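Probable L,D-transpeptidase 3 (PDB 6D4K) is a probable L,D-transpeptidase of Mycobacterium tuberculosis whose cross-linking reaction is not established and which may anchor proteins to peptidoglycan. Local coordinates at residues 43-48 against 100-105. Numbering follows the deposited sequence.
Sequences HPVVVT and VELSVG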
# COMPACT_ATOMS: atom_id res chain seq x y z
N HIS A 43 -5.55 5.78 -4.93
CA HIS A 43 -4.87 5.29 -6.13
C HIS A 43 -4.26 6.45 -6.91
O HIS A 43 -4.96 7.43 -7.20
CB HIS A 43 -5.83 4.50 -7.03
CG HIS A 43 -5.12 3.60 -8.02
ND1 HIS A 43 -4.35 4.09 -9.05
CD2 HIS A 43 -5.08 2.25 -8.13
CE1 HIS A 43 -3.85 3.08 -9.75
NE2 HIS A 43 -4.29 1.95 -9.22
N PRO A 44 -2.99 6.38 -7.28
CA PRO A 44 -2.39 7.46 -8.08
C PRO A 44 -2.87 7.41 -9.52
O PRO A 44 -3.44 6.43 -10.00
CB PRO A 44 -0.89 7.17 -7.98
CG PRO A 44 -0.81 5.68 -7.78
CD PRO A 44 -1.99 5.37 -6.87
N VAL A 45 -2.61 8.50 -10.23
CA VAL A 45 -2.82 8.56 -11.67
C VAL A 45 -1.46 8.30 -12.32
O VAL A 45 -0.52 9.09 -12.15
CB VAL A 45 -3.44 9.89 -12.11
CG1 VAL A 45 -3.60 9.89 -13.62
CG2 VAL A 45 -4.79 10.09 -11.39
N VAL A 46 -1.34 7.20 -13.04
CA VAL A 46 -0.05 6.74 -13.56
C VAL A 46 -0.06 6.91 -15.08
O VAL A 46 -0.89 6.32 -15.77
CB VAL A 46 0.24 5.29 -13.16
CG1 VAL A 46 1.68 4.90 -13.57
CG2 VAL A 46 0.03 5.10 -11.66
N VAL A 47 0.87 7.72 -15.58
CA VAL A 47 0.91 8.10 -16.98
C VAL A 47 2.13 7.43 -17.61
O VAL A 47 3.27 7.67 -17.18
CB VAL A 47 0.98 9.63 -17.14
CG1 VAL A 47 1.00 9.98 -18.62
CG2 VAL A 47 -0.20 10.33 -16.40
N THR A 48 1.91 6.59 -18.62
CA THR A 48 2.98 5.89 -19.32
C THR A 48 3.16 6.52 -20.69
O THR A 48 2.20 6.63 -21.46
CB THR A 48 2.65 4.40 -19.46
OG1 THR A 48 2.57 3.82 -18.16
CG2 THR A 48 3.73 3.69 -20.29
N VAL A 100 -14.97 8.97 -10.31
CA VAL A 100 -14.06 10.10 -10.46
C VAL A 100 -13.85 10.33 -11.94
O VAL A 100 -13.46 9.41 -12.67
CB VAL A 100 -12.71 9.83 -9.75
CG1 VAL A 100 -11.76 11.00 -9.99
CG2 VAL A 100 -12.92 9.61 -8.26
N GLU A 101 -14.15 11.53 -12.41
CA GLU A 101 -13.83 11.89 -13.78
C GLU A 101 -12.38 12.34 -13.86
O GLU A 101 -11.88 13.03 -12.97
CB GLU A 101 -14.74 13.01 -14.29
CG GLU A 101 -16.20 12.65 -14.22
CD GLU A 101 -17.07 13.68 -14.90
OE1 GLU A 101 -16.82 13.97 -16.09
OE2 GLU A 101 -18.00 14.21 -14.25
N LEU A 102 -11.70 11.94 -14.92
CA LEU A 102 -10.27 12.17 -15.03
C LEU A 102 -9.96 12.68 -16.43
O LEU A 102 -10.38 12.08 -17.43
CB LEU A 102 -9.55 10.85 -14.75
CG LEU A 102 -8.04 10.86 -14.64
CD1 LEU A 102 -7.59 11.78 -13.52
CD2 LEU A 102 -7.59 9.46 -14.36
N SER A 103 -9.24 13.79 -16.50
CA SER A 103 -8.63 14.25 -17.75
C SER A 103 -7.12 14.28 -17.55
O SER A 103 -6.63 14.77 -16.53
CB SER A 103 -9.16 15.62 -18.18
OG SER A 103 -10.52 15.53 -18.59
N VAL A 104 -6.39 13.75 -18.52
CA VAL A 104 -4.94 13.77 -18.53
C VAL A 104 -4.55 14.27 -19.91
O VAL A 104 -4.69 13.54 -20.90
CB VAL A 104 -4.34 12.38 -18.25
CG1 VAL A 104 -2.82 12.41 -18.34
CG2 VAL A 104 -4.81 11.86 -16.87
N GLY A 105 -4.12 15.53 -20.00
CA GLY A 105 -3.77 16.12 -21.28
C GLY A 105 -4.78 15.90 -22.39
O GLY A 105 -4.46 15.31 -23.43
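No flat side chain takes part where Val45 and Val47 meet Leu102 and Val104; the imidazole of His43, just ahead of them in the chain, is engaged through ND1 by its own segment. There His43 ND1 donates to Pro44 O at 2.7 Å, with an N-H...O angle of 157°; the acceptor lies practically in the ring plane and offers a lone pair in the carbonyl plane, a geometry that probably limits rotation of the ring.

Between the strands the contacts are methyl against methyl. Val45 and Leu102 meet end to end, Val45 CG2 standing 3.9 Å from Leu102 CD1, while Leu102 CD2 lies 4.1 Å from Val45 CG1 as well as from Val45 CG2. Val104 runs alongside both valines in the opposing direction and divides its branches between them. With CG1 anti to the backbone N (chi1 177°), it sets CG1 3.9 Å from Val47 CG2, whereas its CG2 lies 4.0 Å from Val45 CG1.

This is the interior of an Ig-like beta sandwich: strand 45-49 belongs to an antiparallel sheet between 28-32 and 85-90, strand 99-104 to a second sheet between 107-113 and 68-71. The short strand axes pass 9.9 Å apart at a signed crossing angle of -32°, as in aligned packing of twisted sheets, and no hydrogen bond joins the segments. All four touching residues are buried, although the two segments cover just 150 Å² between them. Around them, Trp88 and Val31 touch Val45, Phe111 touches Leu102, and Val66 touches both Val47 and Val104.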